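Local coordinates for protein branched-chain-amino-acid aminotransferase (PDB 3UZO) that probably catalyses the reversible, pyridoxal-phosphate-dependent transfer of the amino group between leucine, valine or isoleucine and 2-oxoglutarate, at residues A[34-37]-A[38-41]; A[55-58]-A[59-63]; A[152-155]-A[156-160]; A[290-293]-A[294-297]; A[332-335]-A[336-340]. One frame throughout, in Å; residues are numbered along the deposited sequence.

Contact 1: A[34-37]-A[38-41]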
loop_
_atom_site.group_PDB
_atom_site.type_symbol
_atom_site.label_atom_id
_atom_site.label_comp_id
_atom_site.label_asym_id
_atom_site.label_seq_id
_atom_site.Cartn_x
_atom_site.Cartn_y
_atom_site.Cartn_z
ATOM N N ILE A 34 -19.843 -3.434 -12.701
ATOM C CA ILE A 34 -20.766 -3.346 -13.817
ATOM C C ILE A 34 -20.533 -1.922 -14.290
ATOM O O ILE A 34 -20.512 -0.988 -13.474
ATOM C CB ILE A 34 -22.233 -3.505 -13.372
ATOM C CG1 ILE A 34 -22.481 -4.949 -12.925
ATOM C CG2 ILE A 34 -23.164 -3.130 -14.512
ATOM C CD1 ILE A 34 -23.872 -5.202 -12.392
ATOM N N ARG A 35 -20.334 -1.743 -15.589
ATOM C CA ARG A 35 -20.083 -0.407 -16.095
ATOM C C ARG A 35 -21.347 0.423 -16.181
ATOM O O ARG A 35 -22.299 0.065 -16.885
ATOM C CB ARG A 35 -19.411 -0.469 -17.467
ATOM C CG ARG A 35 -19.039 0.905 -18.010
ATOM C CD ARG A 35 -18.222 0.805 -19.281
ATOM N NE ARG A 35 -17.888 2.125 -19.813
ATOM C CZ ARG A 35 -17.009 2.335 -20.788
ATOM N NH1 ARG A 35 -16.372 1.306 -21.342
ATOM N NH2 ARG A 35 -16.759 3.571 -21.206
ATOM N N THR A 36 -21.374 1.529 -15.444
ATOM C CA THR A 36 -22.536 2.402 -15.508
ATOM C C THR A 36 -22.212 3.469 -16.554
ATOM O O THR A 36 -21.095 3.512 -17.075
ATOM C CB THR A 36 -22.871 3.024 -14.135
ATOM O OG1 THR A 36 -21.691 3.592 -13.567
ATOM C CG2 THR A 36 -23.426 1.945 -13.186
ATOM N N ASP A 37 -23.170 4.329 -16.866
ATOM C CA ASP A 37 -22.967 5.320 -17.923
ATOM C C ASP A 37 -21.930 6.429 -17.738
ATOM O O ASP A 37 -21.044 6.608 -18.578
ATOM C CB ASP A 37 -24.315 5.954 -18.295
ATOM C CG ASP A 37 -25.323 4.928 -18.809
ATOM O OD1 ASP A 37 -24.903 3.809 -19.179
ATOM O OD2 ASP A 37 -26.534 5.242 -18.856
ATOM N N LEU A 38 -22.028 7.171 -16.644
ATOM C CA LEU A 38 -21.126 8.289 -16.433
ATOM C C LEU A 38 -20.464 8.348 -15.058
ATOM O O LEU A 38 -21.079 8.001 -14.043
ATOM C CB LEU A 38 -21.897 9.585 -16.664
ATOM C CG LEU A 38 -22.461 9.784 -18.072
ATOM C CD1 LEU A 38 -23.562 10.851 -18.050
ATOM C CD2 LEU A 38 -21.334 10.168 -19.011
ATOM N N ARG A 39 -19.210 8.787 -15.043
ATOM C CA ARG A 39 -18.477 8.948 -13.788
ATOM C C ARG A 39 -17.892 10.356 -13.706
ATOM O O ARG A 39 -17.688 11.027 -14.734
ATOM C CB ARG A 39 -17.369 7.894 -13.654
ATOM C CG ARG A 39 -16.409 7.795 -14.826
ATOM C CD ARG A 39 -16.395 6.376 -15.374
ATOM N NE ARG A 39 -17.538 6.147 -16.235
ATOM C CZ ARG A 39 -18.317 5.072 -16.219
ATOM N NH1 ARG A 39 -18.108 4.067 -15.371
ATOM N NH2 ARG A 39 -19.322 5.015 -17.074
ATOM N N TYR A 40 -17.629 10.795 -12.476
ATOM C CA TYR A 40 -17.080 12.112 -12.197
ATOM C C TYR A 40 -15.550 12.059 -12.189
ATOM O O TYR A 40 -14.947 11.108 -11.680
ATOM C CB TYR A 40 -17.613 12.596 -10.842
ATOM C CG TYR A 40 -17.109 13.947 -10.377
ATOM C CD1 TYR A 40 -17.918 15.081 -10.454
ATOM C CD2 TYR A 40 -15.839 14.082 -9.818
ATOM C CE1 TYR A 40 -17.474 16.322 -9.978
ATOM C CE2 TYR A 40 -15.383 15.315 -9.341
ATOM C CZ TYR A 40 -16.207 16.428 -9.424
ATOM O OH TYR A 40 -15.758 17.636 -8.946
ATOM N N LEU A 41 -14.927 13.084 -12.760
ATOM C CA LEU A 41 -13.473 13.156 -12.818
ATOM C C LEU A 41 -13.010 14.589 -12.597
ATOM O O LEU A 41 -13.514 15.516 -13.239
ATOM C CB LEU A 41 -12.975 12.664 -14.181
ATOM C CG LEU A 41 -11.460 12.664 -14.423
ATOM C CD1 LEU A 41 -10.795 11.666 -13.499
ATOM C CD2 LEU A 41 -11.170 12.302 -15.877
HETATM O O HOH W 1 -20.249 5.627 -12.746
#
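Between Thr36 and Arg39 the chain bends sharply into strand 39-45, an inner strand of the antiparallel sheet: Asp37 takes helix-like backbone angles (psi -54°), while Thr36 and Leu38 before and after it are extended. Segment 34-37 is thus the loop that delivers the chain to this strand, and the bend brings the carbonyl of Thr36 round to face the side chain of Arg39. That arginine starts with CG wedged between its backbone N and carbonyl carbon (chi1 53°), then folds at its second and third torsions, so the guanidinium comes back over the turn. Its NH2 donates to Thr36 O; the modelled separation of 2.3 Å is too short to take literally, though the N-H points well at the oxygen. Asp37 O also lies at the guanidinium edge, near its plane. NH1 forms a salt bridge with Glu64 of the second subunit, which places this arginine at the interface. Arg35 runs past with its CG 4.2 Å from Arg39 NH1; the like charge is answered by its own salt bridge to Glu56. The Asp37 carboxylate leads away from segment 38-41, its OD2 hydrogen-bonded to His131. Thr36 OG1 is hydrogen-bonded to Cys169 O and also to a water, which donates to it at 2.6 Å and to Leu38 O at 2.8 Å, its oxygen above one face of the Arg39 guanidinium, toward the rim.

Contact 2: A[55-58]-A[59-63]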
loop_
_atom_site.group_PDB
_atom_site.type_symbol
_atom_site.label_atom_id
_atom_site.label_comp_id
_atom_site.label_asym_id
_atom_site.label_seq_id
_atom_site.Cartn_x
_atom_site.Cartn_y
_atom_site.Cartn_z
ATOM N N THR A 55 -17.727 12.120 -17.306
ATOM C CA THR A 55 -17.199 11.488 -18.498
ATOM C C THR A 55 -17.742 10.070 -18.599
ATOM O O THR A 55 -18.164 9.484 -17.605
ATOM C CB THR A 55 -15.660 11.447 -18.477
ATOM O OG1 THR A 55 -15.192 10.741 -19.633
ATOM C CG2 THR A 55 -15.148 10.750 -17.208
ATOM N N GLU A 56 -17.757 9.528 -19.808
ATOM C CA GLU A 56 -18.234 8.170 -20.010
ATOM C C GLU A 56 -17.099 7.139 -20.005
ATOM O O GLU A 56 -17.339 5.946 -19.839
ATOM C CB GLU A 56 -18.995 8.101 -21.340
ATOM C CG GLU A 56 -18.763 6.846 -22.159
ATOM C CD GLU A 56 -17.404 6.817 -22.844
ATOM O OE1 GLU A 56 -17.063 5.773 -23.433
ATOM O OE2 GLU A 56 -16.675 7.831 -22.797
ATOM N N ASP A 57 -15.866 7.609 -20.160
ATOM C CA ASP A 57 -14.710 6.720 -20.281
ATOM C C ASP A 57 -14.596 5.422 -19.449
ATOM O O ASP A 57 -14.702 4.331 -20.002
ATOM C CB ASP A 57 -13.429 7.556 -20.169
ATOM C CG ASP A 57 -12.221 6.844 -20.749
ATOM O OD1 ASP A 57 -11.257 7.525 -21.167
ATOM O OD2 ASP A 57 -12.239 5.600 -20.780
ATOM N N ASN A 58 -14.370 5.520 -18.148
ATOM C CA ASN A 58 -14.229 4.341 -17.263
ATOM C C ASN A 58 -12.820 3.723 -17.281
ATOM O O ASN A 58 -12.539 2.742 -16.594
ATOM C CB ASN A 58 -15.362 3.299 -17.512
ATOM C CG ASN A 58 -14.890 1.972 -18.139
ATOM O OD1 ASN A 58 -15.273 0.885 -17.675
ATOM N ND2 ASN A 58 -14.115 2.050 -19.206
ATOM N N GLN A 59 -11.928 4.333 -18.056
ATOM C CA GLN A 59 -10.539 3.903 -18.108
ATOM C C GLN A 59 -9.738 5.110 -17.628
ATOM O O GLN A 59 -9.970 6.230 -18.077
ATOM C CB GLN A 59 -10.108 3.553 -19.535
ATOM C CG GLN A 59 -10.873 2.411 -20.163
ATOM C CD GLN A 59 -10.657 1.096 -19.447
ATOM O OE1 GLN A 59 -9.532 0.611 -19.348
ATOM N NE2 GLN A 59 -11.738 0.508 -18.946
ATOM N N ILE A 60 -8.820 4.886 -16.697
ATOM C CA ILE A 60 -7.982 5.969 -16.196
ATOM C C ILE A 60 -6.724 5.978 -17.055
ATOM O O ILE A 60 -6.206 4.922 -17.429
ATOM C CB ILE A 60 -7.596 5.752 -14.706
ATOM C CG1 ILE A 60 -8.826 5.938 -13.814
ATOM C CG2 ILE A 60 -6.488 6.736 -14.292
ATOM C CD1 ILE A 60 -9.368 7.367 -13.771
ATOM N N HIS A 61 -6.254 7.171 -17.396
ATOM C CA HIS A 61 -5.056 7.317 -18.216
ATOM C C HIS A 61 -4.030 8.081 -17.379
ATOM O O HIS A 61 -4.281 9.214 -16.977
ATOM C CB HIS A 61 -5.403 8.095 -19.484
ATOM C CG HIS A 61 -6.596 7.552 -20.209
ATOM N ND1 HIS A 61 -6.560 6.374 -20.923
ATOM C CD2 HIS A 61 -7.872 7.999 -20.285
ATOM C CE1 HIS A 61 -7.763 6.116 -21.405
ATOM N NE2 HIS A 61 -8.578 7.086 -21.031
ATOM N N LEU A 62 -2.894 7.458 -17.091
ATOM C CA LEU A 62 -1.877 8.119 -16.273
ATOM C C LEU A 62 -0.436 7.809 -16.637
ATOM O O LEU A 62 -0.150 6.806 -17.292
ATOM C CB LEU A 62 -2.081 7.803 -14.788
ATOM C CG LEU A 62 -2.665 6.471 -14.300
ATOM C CD1 LEU A 62 -2.283 5.287 -15.190
ATOM C CD2 LEU A 62 -2.195 6.268 -12.867
ATOM N N ALA A 63 0.464 8.678 -16.177
ATOM C CA ALA A 63 1.893 8.541 -16.440
ATOM C C ALA A 63 2.385 7.200 -15.923
ATOM O O ALA A 63 1.963 6.744 -14.860
ATOM C CB ALA A 63 2.660 9.677 -15.774
#
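Asp57 links the turn after strand 48-55 to His61 and to the backbone of Gln59. The turn itself is an ST turn, in which Thr55 OG1 accepts from Asp57 N at 3.2 Å. From there the side chain of Asp57 heads for segment 59-63. Its CB stands 4.1 Å from Gln59 N, and CG, swung away from its own backbone N (chi1 -160°), comes within 3.5 Å of Gln59 O. The carboxylate then divides its work. OD2 receives the backbone N-H of Gln59 at 3.0 Å, a bent bond that arrives from well above the carboxylate plane, and it also rests 3.2 Å from Gln59 CB. OD1 reaches further, to His61 NE2 at 2.7 Å. This His-carboxylate bond is fairly straight (162° at the hydrogen); the oxygen lies practically in the imidazole plane and is met on its syn side, somewhat out of the carboxylate plane, the two flat groups being twisted 47° apart. With one oxygen on the backbone and the other on the ring, the carboxylate is fixed in rotation, and its negative charge would favour a proton on NE2. The opposite ring nitrogen, His61 ND1, is hydrogen-bonded to His61 ND1 of the second subunit, so the aspartate positions a side chain of the dimer interface. Gln59 to Ala63 pair antiparallel with a strand of that subunit, carrying the sheet across the interface, while Ile60 and Leu62 pack on strand 141-151 of their own chain.

Contact 3: A[152-155]-A[156-160]. With GLU (glutamic acid), chain F.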
loop_
_atom_site.group_PDB
_atom_site.type_symbol
_atom_site.label_atom_id
_atom_site.label_comp_id
_atom_site.label_asym_id
_atom_site.label_seq_id
_atom_site.Cartn_x
_atom_site.Cartn_y
_atom_site.Cartn_z
ATOM N N GLY A 152 0.958 11.916 -12.866
ATOM C CA GLY A 152 1.983 12.766 -13.447
ATOM C C GLY A 152 3.340 12.084 -13.431
ATOM O O GLY A 152 3.572 11.159 -12.648
ATOM N N ASP A 153 4.246 12.544 -14.291
ATOM C CA ASP A 153 5.586 11.974 -14.386
ATOM C C ASP A 153 6.355 11.992 -13.067
ATOM O O ASP A 153 6.351 12.987 -12.342
ATOM C CB ASP A 153 6.380 12.710 -15.469
ATOM C CG ASP A 153 5.904 12.364 -16.872
ATOM O OD1 ASP A 153 6.181 13.138 -17.816
ATOM O OD2 ASP A 153 5.262 11.307 -17.034
ATOM N N ASN A 154 7.031 10.885 -12.769
ATOM C CA ASN A 154 7.794 10.768 -11.531
ATOM C C ASN A 154 8.572 9.451 -11.478
ATOM O O ASN A 154 8.246 8.508 -12.200
ATOM C CB ASN A 154 6.825 10.854 -10.346
ATOM C CG ASN A 154 7.501 10.626 -9.013
ATOM O OD1 ASN A 154 7.805 9.489 -8.638
ATOM N ND2 ASN A 154 7.745 11.708 -8.288
ATOM N N ILE A 155 9.607 9.392 -10.641
ATOM C CA ILE A 155 10.391 8.170 -10.484
ATOM C C ILE A 155 10.843 7.954 -9.046
ATOM O O ILE A 155 10.970 6.819 -8.596
ATOM C CB ILE A 155 11.655 8.147 -11.376
ATOM C CG1 ILE A 155 12.550 9.342 -11.049
ATOM C CG2 ILE A 155 11.260 8.126 -12.832
ATOM C CD1 ILE A 155 13.925 9.261 -11.677
ATOM N N GLY A 156 11.100 9.034 -8.321
ATOM C CA GLY A 156 11.535 8.878 -6.944
ATOM C C GLY A 156 10.380 8.868 -5.961
ATOM O O GLY A 156 9.304 9.389 -6.257
ATOM N N VAL A 157 10.598 8.271 -4.792
ATOM C CA VAL A 157 9.568 8.216 -3.765
ATOM C C VAL A 157 9.280 9.635 -3.293
ATOM O O VAL A 157 10.141 10.290 -2.717
ATOM C CB VAL A 157 10.021 7.386 -2.549
ATOM C CG1 VAL A 157 8.957 7.429 -1.463
ATOM C CG2 VAL A 157 10.290 5.956 -2.966
ATOM N N ARG A 158 8.067 10.106 -3.543
ATOM C CA ARG A 158 7.677 11.449 -3.143
ATOM C C ARG A 158 6.207 11.622 -3.462
ATOM O O ARG A 158 5.613 10.773 -4.123
ATOM C CB ARG A 158 8.480 12.488 -3.930
ATOM C CG ARG A 158 8.192 12.476 -5.428
ATOM C CD ARG A 158 8.912 13.611 -6.141
ATOM N NE ARG A 158 10.366 13.486 -6.056
ATOM C CZ ARG A 158 11.088 12.607 -6.746
ATOM N NH1 ARG A 158 10.494 11.769 -7.585
ATOM N NH2 ARG A 158 12.406 12.563 -6.597
ATOM N N THR A 159 5.617 12.718 -2.999
ATOM C CA THR A 159 4.219 12.963 -3.295
ATOM C C THR A 159 4.132 13.384 -4.764
ATOM O O THR A 159 5.020 14.075 -5.277
ATOM C CB THR A 159 3.631 14.056 -2.365
ATOM O OG1 THR A 159 2.228 14.188 -2.616
ATOM C CG2 THR A 159 4.324 15.394 -2.584
ATOM N N ALA A 160 3.076 12.940 -5.440
ATOM C CA ALA A 160 2.853 13.242 -6.856
ATOM C C ALA A 160 2.703 14.731 -7.145
ATOM O O ALA A 160 2.271 15.494 -6.288
ATOM C CB ALA A 160 1.600 12.515 -7.347
HETATM N N GLU F . 12.601 1.950 -5.063
HETATM C CA GLU F . 13.502 3.098 -4.780
HETATM C C GLU F . 12.909 4.379 -5.322
HETATM O O GLU F . 13.325 5.458 -4.859
HETATM C CB GLU F . 14.867 2.875 -5.420
HETATM C CG GLU F . 15.790 2.000 -4.606
HETATM C CD GLU F . 17.198 1.984 -5.157
HETATM O OE1 GLU F . 17.686 3.064 -5.555
HETATM O OE2 GLU F . 17.808 0.896 -5.181
HETATM O OXT GLU F . 12.043 4.273 -6.212
#
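Asn154 and Arg158 meet because Asn154 extends its CG away from its backbone N (chi1 175°) while Arg158 sets its CG between N and carbonyl carbon (chi1 65°) and kinks at the third torsion, curling its guanidinium back over the loop. Both belong to the long connection of the beta hairpin formed by strands 141-151 and 162-172. The amide comes in at the guanidinium edge, with Asn154 CG 3.5 Å from Arg158 NH1, and the two planes are steeply inclined, 61° apart. The same amide lies beside the next peptide: Asn154 CG is 3.5 Å from Gly156 O. Which of its ends faces which partner is doubtful, but a polar group here lies between a carbonyl and a charged amino group inside the curve of the loop. Arg158 NH1 is modelled 2.9 Å from Gly156 N, a doubtful approach of two donors. Ile155 N is buried with no partner. Outside the curve the backbone serves the ligand: Ile155 O is hydrogen-bonded to Tyr71 OH, which in turn binds the glutamate. Val157 also packs on Tyr207 of the second subunit, a residue that binds pyridoxal phosphate, consistent with a loop that helps enclose the partner's active site. At the alpha-carboxylate of the bound glutamate, Ile155 O is 3.6 Å from OXT and Val157 CG2 presses a methyl to 3.6 Å from O.

Contact 4: A[290-293]-A[294-297]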
loop_
_atom_site.group_PDB
_atom_site.type_symbol
_atom_site.label_atom_id
_atom_site.label_comp_id
_atom_site.label_asym_id
_atom_site.label_seq_id
_atom_site.Cartn_x
_atom_site.Cartn_y
_atom_site.Cartn_z
ATOM N N ILE A 290 -8.898 -11.986 22.163
ATOM C CA ILE A 290 -9.356 -13.145 21.407
ATOM C C ILE A 290 -9.578 -14.357 22.288
ATOM O O ILE A 290 -10.166 -15.338 21.847
ATOM C CB ILE A 290 -8.378 -13.565 20.278
ATOM C CG1 ILE A 290 -7.025 -12.882 20.457
ATOM C CG2 ILE A 290 -9.004 -13.288 18.925
ATOM C CD1 ILE A 290 -6.195 -13.474 21.563
ATOM N N ASP A 291 -9.118 -14.290 23.534
ATOM C CA ASP A 291 -9.272 -15.418 24.445
ATOM C C ASP A 291 -10.477 -15.270 25.376
ATOM O O ASP A 291 -10.701 -16.106 26.252
ATOM C CB ASP A 291 -7.986 -15.606 25.263
ATOM C CG ASP A 291 -7.850 -14.593 26.387
ATOM O OD1 ASP A 291 -8.083 -13.388 26.153
ATOM O OD2 ASP A 291 -7.501 -15.004 27.512
ATOM N N GLU A 292 -11.255 -14.208 25.194
ATOM C CA GLU A 292 -12.435 -13.994 26.031
ATOM C C GLU A 292 -13.693 -13.836 25.199
ATOM O O GLU A 292 -14.570 -13.050 25.534
ATOM C CB GLU A 292 -12.253 -12.768 26.927
ATOM C CG GLU A 292 -11.875 -11.503 26.187
ATOM C CD GLU A 292 -11.770 -10.298 27.106
ATOM O OE1 GLU A 292 -11.417 -10.484 28.292
ATOM O OE2 GLU A 292 -12.026 -9.169 26.633
ATOM N N LEU A 293 -13.772 -14.587 24.108
ATOM C CA LEU A 293 -14.935 -14.536 23.229
ATOM C C LEU A 293 -16.202 -14.998 23.947
ATOM O O LEU A 293 -17.304 -14.569 23.608
ATOM C CB LEU A 293 -14.687 -15.413 21.999
ATOM C CG LEU A 293 -14.237 -14.748 20.687
ATOM C CD1 LEU A 293 -13.309 -13.578 20.949
ATOM C CD2 LEU A 293 -13.570 -15.800 19.807
ATOM N N GLY A 294 -16.036 -15.870 24.939
ATOM C CA GLY A 294 -17.179 -16.391 25.682
ATOM C C GLY A 294 -17.933 -15.320 26.441
ATOM O O GLY A 294 -19.043 -15.540 26.931
ATOM N N LYS A 295 -17.329 -14.143 26.521
ATOM C CA LYS A 295 -17.924 -13.004 27.207
ATOM C C LYS A 295 -19.071 -12.387 26.389
ATOM O O LYS A 295 -19.815 -11.540 26.886
ATOM C CB LYS A 295 -16.829 -11.961 27.438
ATOM C CG LYS A 295 -17.226 -10.759 28.262
ATOM C CD LYS A 295 -16.144 -9.682 28.202
ATOM C CE LYS A 295 -14.759 -10.257 28.471
ATOM N NZ LYS A 295 -14.679 -10.980 29.775
ATOM N N PHE A 296 -19.224 -12.821 25.143
ATOM C CA PHE A 296 -20.258 -12.247 24.283
ATOM C C PHE A 296 -21.249 -13.242 23.707
ATOM O O PHE A 296 -20.863 -14.297 23.195
ATOM C CB PHE A 296 -19.607 -11.471 23.132
ATOM C CG PHE A 296 -18.526 -10.529 23.580
ATOM C CD1 PHE A 296 -17.203 -10.948 23.625
ATOM C CD2 PHE A 296 -18.837 -9.231 23.989
ATOM C CE1 PHE A 296 -16.200 -10.096 24.072
ATOM C CE2 PHE A 296 -17.845 -8.371 24.438
ATOM C CZ PHE A 296 -16.519 -8.802 24.482
ATOM N N SER A 297 -22.528 -12.880 23.770
ATOM C CA SER A 297 -23.601 -13.726 23.264
ATOM C C SER A 297 -23.758 -13.656 21.740
ATOM O O SER A 297 -24.362 -14.545 21.144
ATOM C CB SER A 297 -24.926 -13.339 23.924
ATOM O OG SER A 297 -25.278 -12.008 23.592
#
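Glu292 and Lys295 run side by side in the same direction from one edge of a short 3-10 turn, and Phe296 lays its ring alongside the turn's carbonyls. Two backbone bonds of the three-residue spacing shape the turn: Lys295 N donates to Glu292 O at 3.1 Å and Phe296 N to Leu293 O at 3.0 Å. The glutamate chain is straight beyond CG, whereas the lysine starts extended and then bends at its last two torsions (chi3 -49°), which brings CE rather than the ammonium against the carboxyl group: Lys295 CE lies 3.3 Å from Glu292 CD. The charged ends come less close, Lys295 NZ to Glu292 OE1 being a long salt bridge of 3.6 Å that probably adds little more than a loose attraction. The carboxylate's other oxygen, OE2, is held by the backbone N of Arg289. Lys295 CB sits 3.8 Å above one face of the Phe296 ring, towards its rim. The ring has Leu293 O at its edge, and its CE1 approaches Glu292 O obliquely, at 3.7 Å. Leu293 points away from the turn and packs on Phe323, while Phe296 rests on Ile288. The segment connects strand 282-286 with strand 296-302; Gln249, just beyond strand 243-248, bonds to the backbone of Gly294 and Lys295, pinning the turn at this end of the mixed sheet.

Contact 5: A[332-335]-A[336-340]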
loop_
_atom_site.group_PDB
_atom_site.type_symbol
_atom_site.label_atom_id
_atom_site.label_comp_id
_atom_site.label_asym_id
_atom_site.label_seq_id
_atom_site.Cartn_x
_atom_site.Cartn_y
_atom_site.Cartn_z
ATOM N N VAL A 332 -30.034 -9.212 19.159
ATOM C CA VAL A 332 -29.587 -7.828 19.205
ATOM C C VAL A 332 -29.039 -7.413 17.836
ATOM O O VAL A 332 -29.273 -6.290 17.383
ATOM C CB VAL A 332 -28.529 -7.613 20.295
ATOM C CG1 VAL A 332 -28.083 -6.151 20.306
ATOM C CG2 VAL A 332 -29.114 -7.998 21.657
ATOM N N THR A 333 -28.331 -8.331 17.180
ATOM C CA THR A 333 -27.773 -8.092 15.850
ATOM C C THR A 333 -28.914 -7.765 14.885
ATOM O O THR A 333 -28.832 -6.821 14.101
ATOM C CB THR A 333 -27.028 -9.347 15.335
ATOM O OG1 THR A 333 -25.847 -9.555 16.118
ATOM C CG2 THR A 333 -26.645 -9.195 13.873
ATOM N N ARG A 334 -29.983 -8.554 14.949
ATOM C CA ARG A 334 -31.138 -8.344 14.087
ATOM C C ARG A 334 -31.743 -6.950 14.283
ATOM O O ARG A 334 -32.127 -6.289 13.313
ATOM C CB ARG A 334 -32.206 -9.405 14.362
ATOM C CG ARG A 334 -33.422 -9.301 13.452
ATOM C CD ARG A 334 -34.458 -10.366 13.780
ATOM N NE ARG A 334 -34.024 -11.719 13.432
ATOM C CZ ARG A 334 -33.782 -12.138 12.191
ATOM N NH1 ARG A 334 -33.924 -11.310 11.162
ATOM N NH2 ARG A 334 -33.422 -13.396 11.972
ATOM N N ARG A 335 -31.830 -6.511 15.534
ATOM C CA ARG A 335 -32.390 -5.202 15.841
ATOM C C ARG A 335 -31.523 -4.089 15.263
ATOM O O ARG A 335 -32.038 -3.170 14.626
ATOM C CB ARG A 335 -32.546 -5.019 17.354
ATOM C CG ARG A 335 -33.580 -5.946 17.973
ATOM C CD ARG A 335 -33.881 -5.583 19.421
ATOM N NE ARG A 335 -34.385 -4.217 19.550
ATOM C CZ ARG A 335 -34.909 -3.708 20.663
ATOM N NH1 ARG A 335 -35.007 -4.450 21.760
ATOM N NH2 ARG A 335 -35.334 -2.452 20.682
ATOM N N LEU A 336 -30.214 -4.166 15.490
ATOM C CA LEU A 336 -29.290 -3.159 14.962
ATOM C C LEU A 336 -29.401 -3.103 13.435
ATOM O O LEU A 336 -29.426 -2.025 12.835
ATOM C CB LEU A 336 -27.848 -3.499 15.350
ATOM C CG LEU A 336 -27.439 -3.352 16.821
ATOM C CD1 LEU A 336 -26.124 -4.074 17.056
ATOM C CD2 LEU A 336 -27.328 -1.875 17.179
ATOM N N TYR A 337 -29.458 -4.277 12.817
ATOM C CA TYR A 337 -29.565 -4.380 11.369
ATOM C C TYR A 337 -30.855 -3.739 10.840
ATOM O O TYR A 337 -30.823 -2.961 9.885
ATOM C CB TYR A 337 -29.526 -5.845 10.952
ATOM C CG TYR A 337 -29.655 -6.049 9.465
ATOM C CD1 TYR A 337 -28.528 -6.083 8.642
ATOM C CD2 TYR A 337 -30.908 -6.200 8.878
ATOM C CE1 TYR A 337 -28.657 -6.272 7.261
ATOM C CE2 TYR A 337 -31.047 -6.384 7.513
ATOM C CZ TYR A 337 -29.922 -6.424 6.712
ATOM O OH TYR A 337 -30.074 -6.649 5.370
ATOM N N ASP A 338 -31.988 -4.079 11.447
ATOM C CA ASP A 338 -33.262 -3.523 11.005
ATOM C C ASP A 338 -33.297 -2.007 11.159
ATOM O O ASP A 338 -33.843 -1.307 10.309
ATOM C CB ASP A 338 -34.429 -4.164 11.768
ATOM C CG ASP A 338 -34.638 -5.624 11.392
ATOM O OD1 ASP A 338 -34.208 -6.022 10.290
ATOM O OD2 ASP A 338 -35.243 -6.373 12.190
ATOM N N GLU A 339 -32.708 -1.499 12.239
ATOM C CA GLU A 339 -32.677 -0.059 12.480
ATOM C C GLU A 339 -31.775 0.632 11.449
ATOM O O GLU A 339 -32.161 1.627 10.831
ATOM C CB GLU A 339 -32.157 0.229 13.895
ATOM C CG GLU A 339 -32.371 1.662 14.394
ATOM C CD GLU A 339 -33.842 2.027 14.513
ATOM O OE1 GLU A 339 -34.640 1.137 14.862
ATOM O OE2 GLU A 339 -34.199 3.200 14.266
ATOM N N LEU A 340 -30.577 0.092 11.260
ATOM C CA LEU A 340 -29.625 0.664 10.310
ATOM C C LEU A 340 -30.167 0.654 8.874
ATOM O O LEU A 340 -30.186 1.683 8.200
ATOM C CB LEU A 340 -28.299 -0.098 10.392
ATOM C CG LEU A 340 -27.119 0.303 9.494
ATOM C CD1 LEU A 340 -27.304 -0.286 8.112
ATOM C CD2 LEU A 340 -26.991 1.818 9.444
#
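Val332 and Leu336, one turn apart on helix 331-344, mark its packed side, and Arg334 with Asp338 its loose one. Four backbone bonds of the alpha-helical spacing join the segments, among them Leu336 N to Val332 O at 3.0 Å and Asp338 N to Arg334 O at 2.9 Å, all fairly straight. On the buried side Val332 CG1 faces Leu336 CD1 at 4.3 Å, and Leu336 CG lies 3.5 Å over Val332 O. Both side chains pack on strand 243-248, and Leu336 also reaches Ala275 of helix 266-277. The outward side is different. Arg334 and Asp338 lie parallel in direction, yet touch only through the aliphatic part, Arg334 CG to Asp338 OD2 at 3.7 Å; the arginine bends away at its third torsion, leaving NH1 5.2 Å from OD2. Asp338, its CG held beside its own backbone N (chi1 -69°), instead folds back over the preceding turn, with CG 3.2 Å from Arg334 O. Arg335 and Glu339 likewise make no ion pair with each other; Glu339 has its salt bridge with Arg278. Near the start, Glu298 takes a bond from Thr333 OG1 and another from Val332 N. Cohesion between the segments therefore comes from the backbone hydrogen bonds and the single apolar contact of Val332 with Leu336, while the opposite charges of Arg334 and Asp338 probably attract only weakly, at a distance.

In the fold
All five contacts are local and follow one another along the chain; none nests in or crosses another. Contact 1 turns the N-terminal chain into strand 39-45, and contact 2 leads out of its sheet partner, strand 48-55, into interface strand 59-63. The two touch through Arg39 with Thr55 and Arg35 with the 56-58 turn. Contact 3, the hairpin loop between strands 141-151 and 162-172, meets contact 2 where Ala63 packs on Gly152 and Asp153; contacts 1 to 3 all reach the second subunit. Contacts 4 and 5 lie in the part of the chain with the mixed sheet, centres about 21 Å apart: one leads into strand 296-302, the other is a helix packed beside strand 243-248.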